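Local coordinates for protein transcriptional regulator (NtrC family) (Aquifex aeolicus, PDB 3DZD) that activates sigma54-dependent transcription as an NtrC-family response regulator, joining a receiver domain to an AAA+ ATPase that probably uses ATP hydrolysis to remodel the polymerase, at residues E130-H135 with I309-Y314; P46-D51 with P71-I76; D229-L234 with K272-E277. All blocks are in the same frame, centred on the assembly; numbering follows the deposited sequence.

In the fold
Interaction 2 pairs two strands of the CheY-like receiver sheet, whereas interactions 1 and 3 belong to the AAA+ ATPase part, and their centres lie about 46 and 52 Å from that of interaction 2. Within the ATPase, interaction 1 joins the loop 130-135 to the lid helix 307-322 at the adenine end of ADP, with Val132 bonded to the base. Interaction 3 falls inside the chain loop that interaction 1 closes; its centre is about 28 Å from that of interaction 1, but it borders the same nucleotide site, the side chain of Glu230 lying about 8 Å from ADP. Interactions 2 and 3 both reach the second subunit; no other protein chain touches interaction 1.

Interaction 1 of 3, residues E130-H135 with I309-Y314; sequences EFVGEH and ILLAEY. With ADP (adenosine-5'-diphosphate), chain C.
Val132 points its two methyls at the helical segment 309-314. CG1, anti to the backbone N (chi1 175°), rests on Leu310 CB at 3.9 Å. CG2, beside the backbone N, lies over one face of the Tyr314 ring, somewhat toward its rim, in a CH-pi contact 4.1 Å from the ring centroid. The branch point is used as well: Leu311 starts off to one side of the loop, yet its CD2 comes to 3.7 Å from Val132 CB, the two side chains running antiparallel past one another. A compact beta-branched residue suits this spot because its two methyls can meet Leu310 and Tyr314 at once while CB rests against Leu311. The backbone of Val132 reads the adenine of ADP in the manner of many AAA+ ATPases, at a pocket between the ATPase core and the helical lid. Val132 N bonds to ADP N1 at 2.9 Å and nearly straight (171°). Val132 O accepts from ADP N6 at 3.1 Å. Leu311 CD2 also approaches N1 of ADP, at 3.6 Å, so one methyl touches both valine and base. Phe131 turns away from the lid, its ring edge toward N6, and packs on helix 165-176. Tyr314, with its ring anti to the backbone N, extends past Val132 so that its hydroxyl OH comes to 3.0 Å from CG of the poorly ordered Glu130. Leu310 CD1 crosses Glu134 CG at about a right angle. Between Val132 and Glu134, Gly133 takes a phi of 156°, where any side chain would press on the carbonyl O of Val132.

Interaction 2 of 3, residues P46-D51 with P71-I76; sequences PVIVLD and PDSVVI
With chi1 -55°, Ile76 sets CG1 anti to its carbonyl carbon, and its extended chi2 carries CD1 across to Val47 CG1 at 3.9 Å; that methyl is placed for the meeting by lying anti to the valine's backbone N. On the other face of the sheet Ile48 has the same kind of first torsion (chi1 -64°), and its CD1 reaches Ser73 OG at 3.6 Å. The small serine lets this methyl lie against its CB and OG, while its own hydroxyl is bonded to the backbone O of Phe45 and to Ser70 OG. Beneath the side chains runs a parallel ladder in which Val47 pairs with Val74, Ile48 with Val75 and Val49 with Ile76. The bonds alternate: Val74 N gives to Pro46 O, Ile48 N to Val74 O, Ile76 N to Ile48 O, and Leu50 N to Ile76 O, all 2.7 to 2.9 Å and nearly straight. Proline is tolerated just before the strand because its carbonyl is what bonds to segment 71-76, and no N-H is asked of it there. Beta-branched valine and isoleucine suit extended, buried backbone on both faces. Strand 47-51, helix 62-69 and strand 74-79 make a beta-alpha-beta crossover of the CheY-like fold, and the first strand ends at Asp51, which probably corresponds to the phosphoacceptor of receiver domains and is salt-bridged to Lys101. Strand 2-6 continues the sheet beyond 47-51, and helix 105-119 packs on the face of Val47 and Ile76, while helix 62-69 packs on that of Ile48 and Val75.

Interaction 3 of 3, residues D229-L234 with K272-E277; sequences DEVGEL and KNLEEE
Charge comes first. Lys272 runs extended until its last torsion bends (chi4 -43°), which brings NZ to Glu233 OE2 at 2.8 Å, a hydrogen-bonded salt bridge in which NZ approaches from above the carboxylate plane. Glu230 adds a long ion pair, its OE1 lying 3.9 Å from Lys272 NZ. Lys272 CE is nearer to Glu230 OE1, at 3.4 Å. The carboxylate of Glu230 is engaged more firmly by Thr270 OG1 and Asn271 N. By sequence and position, Asp229 and Glu230 close the Walker B motif of the AAA+ core, at the end of strand 225-229. The lysine would probably ease the repulsion between Glu230 and Glu233, to which Lys324 of the second subunit adds long, weak ion pairs. An alanine in place of Lys272 removes the cation shared by Glu233 and, more distantly, Glu230, and would probably loosen the link between the two segments. Steric fit explains Gly232: a CB there would crowd Lys272 CE and collide with Glu230 OE1. Apolar contact is lighter, Val231 CG1 crossing Leu274 CD1 at 4.2 Å, both buried against Phe283. Asn273 is the helix N-cap; its OD1 accepts a weak bond from Glu276 N at 3.4 Å.

Interaction 1 of 3, residues E130-H135 with I309-Y314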
loop_
_atom_site.group_PDB
_atom_site.type_symbol
_atom_site.label_atom_id
_atom_site.label_comp_id
_atom_site.label_asym_id
_atom_site.label_seq_id
_atom_site.Cartn_x
_atom_site.Cartn_y
_atom_site.Cartn_z
ATOM N N GLU A 130 13.746 -8.871 -6.489
ATOM C CA GLU A 130 14.696 -9.846 -7.004
ATOM C C GLU A 130 14.892 -9.652 -8.500
ATOM O O GLU A 130 13.942 -9.705 -9.280
ATOM C CB GLU A 130 14.199 -11.263 -6.727
ATOM C CG GLU A 130 13.815 -11.518 -5.274
ATOM C CD GLU A 130 15.007 -11.857 -4.396
ATOM O OE1 GLU A 130 16.117 -12.057 -4.942
ATOM O OE2 GLU A 130 14.828 -11.927 -3.159
ATOM N N PHE A 131 16.134 -9.422 -8.898
ATOM C CA PHE A 131 16.457 -9.271 -10.304
ATOM C C PHE A 131 17.628 -10.173 -10.608
ATOM O O PHE A 131 18.777 -9.755 -10.547
ATOM C CB PHE A 131 16.809 -7.825 -10.607
ATOM C CG PHE A 131 17.008 -7.550 -12.055
ATOM C CD1 PHE A 131 17.799 -6.489 -12.474
ATOM C CD2 PHE A 131 16.411 -8.363 -13.007
ATOM C CE1 PHE A 131 17.980 -6.233 -13.820
ATOM C CE2 PHE A 131 16.587 -8.123 -14.354
ATOM C CZ PHE A 131 17.378 -7.055 -14.764
ATOM N N VAL A 132 17.334 -11.426 -10.926
ATOM C CA VAL A 132 18.369 -12.446 -10.983
ATOM C C VAL A 132 19.029 -12.537 -12.356
ATOM O O VAL A 132 18.348 -12.525 -13.384
ATOM C CB VAL A 132 17.812 -13.816 -10.571
ATOM C CG1 VAL A 132 18.868 -14.897 -10.753
ATOM C CG2 VAL A 132 17.337 -13.757 -9.134
ATOM N N GLY A 133 20.356 -12.622 -12.358
ATOM C CA GLY A 133 21.115 -12.738 -13.585
ATOM C C GLY A 133 22.544 -12.248 -13.453
ATOM O O GLY A 133 22.801 -11.182 -12.876
ATOM N N GLU A 134 23.472 -13.021 -14.008
ATOM C CA GLU A 134 24.885 -12.666 -13.991
ATOM C C GLU A 134 25.503 -12.571 -15.395
ATOM O O GLU A 134 26.677 -12.257 -15.525
ATOM C CB GLU A 134 25.684 -13.645 -13.115
ATOM C CG GLU A 134 25.286 -13.639 -11.628
ATOM C CD GLU A 134 25.490 -12.287 -10.955
ATOM O OE1 GLU A 134 26.551 -11.654 -11.171
ATOM O OE2 GLU A 134 24.585 -11.858 -10.202
ATOM N N HIS A 135 24.729 -12.839 -16.444
ATOM C CA HIS A 135 25.246 -12.643 -17.798
ATOM C C HIS A 135 25.682 -11.198 -17.980
ATOM O O HIS A 135 24.963 -10.286 -17.585
ATOM C CB HIS A 135 24.210 -12.981 -18.872
ATOM C CG HIS A 135 24.790 -13.053 -20.252
ATOM N ND1 HIS A 135 25.058 -11.934 -21.009
ATOM C CD2 HIS A 135 25.178 -14.114 -21.005
ATOM C CE1 HIS A 135 25.568 -12.295 -22.173
ATOM N NE2 HIS A 135 25.659 -13.616 -22.190
ATOM N N ILE A 309 19.702 -21.321 -15.525
ATOM C CA ILE A 309 19.889 -22.139 -14.335
ATOM C C ILE A 309 19.737 -21.336 -13.048
ATOM O O ILE A 309 19.114 -21.801 -12.090
ATOM C CB ILE A 309 21.265 -22.777 -14.309
ATOM C CG1 ILE A 309 21.512 -23.572 -15.595
ATOM C CG2 ILE A 309 21.391 -23.657 -13.086
ATOM C CD1 ILE A 309 20.333 -24.408 -16.016
ATOM N N LEU A 310 20.311 -20.138 -13.021
ATOM C CA LEU A 310 20.200 -19.269 -11.852
ATOM C C LEU A 310 18.740 -19.032 -11.529
ATOM O O LEU A 310 18.321 -19.141 -10.379
ATOM C CB LEU A 310 20.898 -17.921 -12.087
ATOM C CG LEU A 310 22.427 -17.958 -12.166
ATOM C CD1 LEU A 310 23.003 -16.551 -12.200
ATOM C CD2 LEU A 310 22.996 -18.730 -10.989
ATOM N N LEU A 311 17.975 -18.716 -12.563
ATOM C CA LEU A 311 16.573 -18.418 -12.415
ATOM C C LEU A 311 15.798 -19.658 -11.964
ATOM O O LEU A 311 14.920 -19.573 -11.091
ATOM C CB LEU A 311 16.024 -17.867 -13.731
ATOM C CG LEU A 311 16.454 -16.424 -14.007
ATOM C CD1 LEU A 311 16.308 -16.039 -15.475
ATOM C CD2 LEU A 311 15.661 -15.472 -13.105
ATOM N N ALA A 312 16.127 -20.804 -12.556
ATOM C CA ALA A 312 15.465 -22.053 -12.209
ATOM C C ALA A 312 15.654 -22.367 -10.728
ATOM O O ALA A 312 14.712 -22.763 -10.038
ATOM C CB ALA A 312 15.992 -23.206 -13.070
ATOM N N GLU A 313 16.880 -22.200 -10.251
ATOM C CA GLU A 313 17.199 -22.490 -8.865
ATOM C C GLU A 313 16.483 -21.506 -7.951
ATOM O O GLU A 313 16.027 -21.868 -6.871
ATOM C CB GLU A 313 18.714 -22.435 -8.650
ATOM C CG GLU A 313 19.451 -23.589 -9.315
ATOM C CD GLU A 313 20.958 -23.407 -9.332
ATOM O OE1 GLU A 313 21.431 -22.250 -9.252
ATOM O OE2 GLU A 313 21.671 -24.430 -9.435
ATOM N N TYR A 314 16.371 -20.264 -8.405
ATOM C CA TYR A 314 15.702 -19.226 -7.638
ATOM C C TYR A 314 14.209 -19.536 -7.514
ATOM O O TYR A 314 13.609 -19.349 -6.446
ATOM C CB TYR A 314 15.939 -17.862 -8.294
ATOM C CG TYR A 314 14.997 -16.748 -7.865
ATOM C CD1 TYR A 314 15.262 -15.968 -6.746
ATOM C CD2 TYR A 314 13.866 -16.458 -8.606
ATOM C CE1 TYR A 314 14.407 -14.949 -6.363
ATOM C CE2 TYR A 314 13.009 -15.446 -8.237
ATOM C CZ TYR A 314 13.282 -14.698 -7.118
ATOM O OH TYR A 314 12.415 -13.689 -6.776
HETATM P PB ADP C . 7.425 -8.702 -18.771
HETATM O O1B ADP C . 7.162 -7.581 -17.787
HETATM O O2B ADP C . 6.271 -9.003 -19.703
HETATM O O3B ADP C . 8.718 -8.579 -19.517
HETATM P PA ADP C . 7.381 -10.263 -16.325
HETATM O O1A ADP C . 8.571 -9.778 -15.544
HETATM O O2A ADP C . 6.025 -9.699 -15.953
HETATM O O3A ADP C . 7.673 -10.056 -17.907
HETATM O "O5'" ADP C . 7.297 -11.864 -16.186
HETATM C "C5'" ADP C . 8.347 -12.596 -15.568
HETATM C "C4'" ADP C . 7.889 -13.296 -14.304
HETATM O "O4'" ADP C . 9.063 -13.842 -13.715
HETATM C "C3'" ADP C . 7.399 -12.289 -13.284
HETATM O "O3'" ADP C . 6.632 -12.978 -12.291
HETATM C "C2'" ADP C . 8.636 -11.785 -12.589
HETATM O "O2'" ADP C . 8.306 -11.667 -11.204
HETATM C "C1'" ADP C . 9.618 -12.925 -12.759
HETATM N N9 ADP C . 10.924 -12.456 -13.268
HETATM C C8 ADP C . 11.153 -11.973 -14.504
HETATM N N7 ADP C . 12.451 -11.658 -14.679
HETATM C C5 ADP C . 13.083 -11.946 -13.528
HETATM C C6 ADP C . 14.473 -11.838 -13.036
HETATM N N6 ADP C . 15.459 -11.357 -13.839
HETATM N N1 ADP C . 14.719 -12.244 -11.776
HETATM C C2 ADP C . 13.740 -12.726 -10.989
HETATM N N3 ADP C . 12.454 -12.846 -11.364
HETATM C C4 ADP C . 12.074 -12.477 -12.603
#

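Interaction 2 of 3, residues P46-D51 with P71-I76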
loop_
_atom_site.group_PDB
_atom_site.type_symbol
_atom_site.label_atom_id
_atom_site.label_comp_id
_atom_site.label_asym_id
_atom_site.label_seq_id
_atom_site.Cartn_x
_atom_site.Cartn_y
_atom_site.Cartn_z
ATOM N N PRO A 46 1.810 5.790 21.678
ATOM C CA PRO A 46 1.770 6.279 20.297
ATOM C C PRO A 46 1.932 7.795 20.254
ATOM O O PRO A 46 2.600 8.327 19.364
ATOM C CB PRO A 46 0.361 5.900 19.828
ATOM C CG PRO A 46 -0.049 4.779 20.703
ATOM C CD PRO A 46 0.619 4.998 22.027
ATOM N N VAL A 47 1.318 8.485 21.211
ATOM C CA VAL A 47 1.357 9.943 21.240
ATOM C C VAL A 47 1.866 10.459 22.582
ATOM O O VAL A 47 1.405 10.038 23.640
ATOM C CB VAL A 47 -0.034 10.546 20.971
ATOM C CG1 VAL A 47 -0.016 12.050 21.189
ATOM C CG2 VAL A 47 -0.510 10.187 19.563
ATOM N N ILE A 48 2.818 11.376 22.527
ATOM C CA ILE A 48 3.351 11.990 23.724
ATOM C C ILE A 48 3.185 13.486 23.620
ATOM O O ILE A 48 3.515 14.080 22.591
ATOM C CB ILE A 48 4.828 11.674 23.903
ATOM C CG1 ILE A 48 5.016 10.170 24.117
ATOM C CG2 ILE A 48 5.394 12.461 25.068
ATOM C CD1 ILE A 48 6.453 9.715 24.029
ATOM N N VAL A 49 2.657 14.080 24.689
ATOM C CA VAL A 49 2.419 15.512 24.772
ATOM C C VAL A 49 3.423 16.074 25.755
ATOM O O VAL A 49 3.360 15.784 26.956
ATOM C CB VAL A 49 1.000 15.823 25.297
ATOM C CG1 VAL A 49 0.839 17.320 25.558
ATOM C CG2 VAL A 49 -0.061 15.317 24.333
ATOM N N LEU A 50 4.345 16.884 25.248
ATOM C CA LEU A 50 5.501 17.301 26.031
ATOM C C LEU A 50 5.597 18.815 26.188
ATOM O O LEU A 50 5.482 19.559 25.216
ATOM C CB LEU A 50 6.772 16.772 25.377
ATOM C CG LEU A 50 8.109 17.314 25.883
ATOM C CD1 LEU A 50 8.478 16.721 27.244
ATOM C CD2 LEU A 50 9.180 17.007 24.851
ATOM N N ASP A 51 5.807 19.267 27.417
ATOM C CA ASP A 51 6.026 20.689 27.652
ATOM C C ASP A 51 7.470 21.061 27.317
ATOM O O ASP A 51 8.405 20.357 27.696
ATOM C CB ASP A 51 5.676 21.087 29.093
ATOM C CG ASP A 51 5.415 22.582 29.234
ATOM O OD1 ASP A 51 6.242 23.380 28.747
ATOM O OD2 ASP A 51 4.385 22.966 29.823
ATOM N N PRO A 71 10.891 5.510 18.994
ATOM C CA PRO A 71 11.011 6.165 17.686
ATOM C C PRO A 71 9.678 6.318 16.965
ATOM O O PRO A 71 9.544 7.199 16.116
ATOM C CB PRO A 71 11.911 5.207 16.895
ATOM C CG PRO A 71 12.557 4.335 17.914
ATOM C CD PRO A 71 11.565 4.203 19.011
ATOM N N ASP A 72 8.713 5.468 17.295
ATOM C CA ASP A 72 7.409 5.514 16.649
ATOM C C ASP A 72 6.455 6.503 17.321
ATOM O O ASP A 72 5.408 6.837 16.767
ATOM C CB ASP A 72 6.786 4.118 16.609
ATOM C CG ASP A 72 7.554 3.160 15.712
ATOM O OD1 ASP A 72 7.668 3.431 14.496
ATOM O OD2 ASP A 72 8.035 2.129 16.227
ATOM N N SER A 73 6.806 6.971 18.515
ATOM C CA SER A 73 5.966 7.951 19.195
ATOM C C SER A 73 5.886 9.257 18.410
ATOM O O SER A 73 6.897 9.767 17.922
ATOM C CB SER A 73 6.473 8.232 20.602
ATOM O OG SER A 73 6.153 7.166 21.472
ATOM N N VAL A 74 4.668 9.778 18.284
ATOM C CA VAL A 74 4.426 11.074 17.677
ATOM C C VAL A 74 4.334 12.090 18.806
ATOM O O VAL A 74 3.589 11.891 19.764
ATOM C CB VAL A 74 3.108 11.058 16.862
ATOM C CG1 VAL A 74 2.770 12.443 16.325
ATOM C CG2 VAL A 74 3.201 10.042 15.734
ATOM N N VAL A 75 5.088 13.175 18.695
ATOM C CA VAL A 75 5.191 14.137 19.782
ATOM C C VAL A 75 4.501 15.463 19.483
ATOM O O VAL A 75 4.671 16.041 18.414
ATOM C CB VAL A 75 6.659 14.422 20.148
ATOM C CG1 VAL A 75 6.733 15.371 21.336
ATOM C CG2 VAL A 75 7.388 13.125 20.451
ATOM N N ILE A 76 3.720 15.929 20.447
ATOM C CA ILE A 76 3.142 17.254 20.404
ATOM C C ILE A 76 3.728 18.053 21.555
ATOM O O ILE A 76 3.640 17.637 22.710
ATOM C CB ILE A 76 1.625 17.197 20.594
ATOM C CG1 ILE A 76 0.995 16.254 19.561
ATOM C CG2 ILE A 76 1.038 18.592 20.520
ATOM C CD1 ILE A 76 -0.368 15.712 19.976
#

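Interaction 3 of 3, residues D229-L234 with K272-E277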
loop_
_atom_site.group_PDB
_atom_site.type_symbol
_atom_site.label_atom_id
_atom_site.label_comp_id
_atom_site.label_asym_id
_atom_site.label_seq_id
_atom_site.Cartn_x
_atom_site.Cartn_y
_atom_site.Cartn_z
ATOM N N ASP A 229 2.761 -0.567 -19.586
ATOM C CA ASP A 229 3.121 -1.840 -20.198
ATOM C C ASP A 229 2.525 -1.953 -21.600
ATOM O O ASP A 229 1.353 -1.651 -21.816
ATOM C CB ASP A 229 2.680 -3.018 -19.324
ATOM C CG ASP A 229 3.570 -4.250 -19.500
ATOM O OD1 ASP A 229 4.303 -4.329 -20.514
ATOM O OD2 ASP A 229 3.540 -5.139 -18.618
ATOM N N GLU A 230 3.353 -2.401 -22.537
ATOM C CA GLU A 230 3.028 -2.448 -23.966
ATOM C C GLU A 230 2.338 -1.203 -24.492
ATOM O O GLU A 230 1.239 -1.268 -25.046
ATOM C CB GLU A 230 2.244 -3.704 -24.354
ATOM C CG GLU A 230 2.244 -3.926 -25.871
ATOM C CD GLU A 230 3.600 -3.626 -26.500
ATOM O OE1 GLU A 230 3.687 -2.826 -27.466
ATOM O OE2 GLU A 230 4.589 -4.193 -26.000
ATOM N N VAL A 231 3.012 -0.070 -24.334
ATOM C CA VAL A 231 2.495 1.206 -24.799
ATOM C C VAL A 231 2.140 1.153 -26.282
ATOM O O VAL A 231 1.317 1.934 -26.750
ATOM C CB VAL A 231 3.501 2.363 -24.528
ATOM C CG1 VAL A 231 4.787 2.173 -25.333
ATOM C CG2 VAL A 231 2.857 3.723 -24.823
ATOM N N GLY A 232 2.754 0.236 -27.023
ATOM C CA GLY A 232 2.460 0.104 -28.442
ATOM C C GLY A 232 1.016 -0.275 -28.761
ATOM O O GLY A 232 0.560 -0.107 -29.890
ATOM N N GLU A 233 0.290 -0.778 -27.763
ATOM C CA GLU A 233 -1.094 -1.210 -27.959
ATOM C C GLU A 233 -2.129 -0.121 -27.716
ATOM O O GLU A 233 -3.321 -0.405 -27.680
ATOM C CB GLU A 233 -1.420 -2.396 -27.056
ATOM C CG GLU A 233 -0.578 -3.622 -27.304
ATOM C CD GLU A 233 -0.733 -4.178 -28.707
ATOM O OE1 GLU A 233 -1.612 -3.700 -29.460
ATOM O OE2 GLU A 233 0.032 -5.107 -29.053
ATOM N N LEU A 234 -1.682 1.117 -27.545
ATOM C CA LEU A 234 -2.594 2.226 -27.276
ATOM C C LEU A 234 -3.254 2.734 -28.550
ATOM O O LEU A 234 -2.583 2.913 -29.568
ATOM C CB LEU A 234 -1.851 3.393 -26.617
ATOM C CG LEU A 234 -1.453 3.304 -25.150
ATOM C CD1 LEU A 234 -0.681 4.553 -24.755
ATOM C CD2 LEU A 234 -2.677 3.123 -24.275
ATOM N N LYS A 272 7.659 -4.580 -29.220
ATOM C CA LYS A 272 7.670 -4.230 -30.638
ATOM C C LYS A 272 8.890 -3.387 -30.946
ATOM O O LYS A 272 9.526 -2.855 -30.043
ATOM C CB LYS A 272 6.430 -3.414 -30.993
ATOM C CG LYS A 272 5.109 -4.067 -30.631
ATOM C CD LYS A 272 3.944 -3.291 -31.235
ATOM C CE LYS A 272 2.625 -3.657 -30.582
ATOM N NZ LYS A 272 2.505 -5.128 -30.386
ATOM N N ASN A 273 9.223 -3.259 -32.223
ATOM C CA ASN A 273 10.222 -2.281 -32.615
ATOM C C ASN A 273 9.493 -1.007 -32.995
ATOM O O ASN A 273 9.057 -0.858 -34.132
ATOM C CB ASN A 273 11.065 -2.787 -33.782
ATOM C CG ASN A 273 12.132 -1.799 -34.196
ATOM O OD1 ASN A 273 11.968 -0.585 -34.048
ATOM N ND2 ASN A 273 13.237 -2.310 -34.715
ATOM N N LEU A 274 9.356 -0.093 -32.038
ATOM C CA LEU A 274 8.479 1.058 -32.220
ATOM C C LEU A 274 8.893 1.975 -33.347
ATOM O O LEU A 274 8.051 2.632 -33.946
ATOM C CB LEU A 274 8.334 1.849 -30.930
ATOM C CG LEU A 274 7.342 1.253 -29.931
ATOM C CD1 LEU A 274 7.273 2.156 -28.712
ATOM C CD2 LEU A 274 5.971 1.089 -30.566
ATOM N N GLU A 275 10.185 2.033 -33.635
ATOM C CA GLU A 275 10.635 2.799 -34.787
ATOM C C GLU A 275 9.987 2.278 -36.068
ATOM O O GLU A 275 9.718 3.045 -36.990
ATOM C CB GLU A 275 12.150 2.752 -34.903
ATOM C CG GLU A 275 12.858 3.912 -34.235
ATOM C CD GLU A 275 14.363 3.816 -34.379
ATOM O OE1 GLU A 275 14.950 4.686 -35.057
ATOM O OE2 GLU A 275 14.955 2.858 -33.825
ATOM N N GLU A 276 9.729 0.973 -36.118
ATOM C CA GLU A 276 9.072 0.364 -37.272
ATOM C C GLU A 276 7.573 0.630 -37.271
ATOM O O GLU A 276 6.956 0.756 -38.327
ATOM C CB GLU A 276 9.331 -1.144 -37.317
ATOM C CG GLU A 276 10.801 -1.515 -37.364
ATOM C CD GLU A 276 11.583 -0.680 -38.363
ATOM O OE1 GLU A 276 12.787 -0.437 -38.120
ATOM O OE2 GLU A 276 10.996 -0.262 -39.387
ATOM N N GLU A 277 6.988 0.707 -36.083
ATOM C CA GLU A 277 5.564 0.976 -35.948
ATOM C C GLU A 277 5.233 2.396 -36.383
ATOM O O GLU A 277 4.115 2.676 -36.815
ATOM C CB GLU A 277 5.116 0.756 -34.508
ATOM C CG GLU A 277 5.230 -0.674 -34.051
ATOM C CD GLU A 277 4.412 -1.614 -34.919
ATOM O OE1 GLU A 277 3.263 -1.261 -35.269
ATOM O OE2 GLU A 277 4.921 -2.705 -35.252
#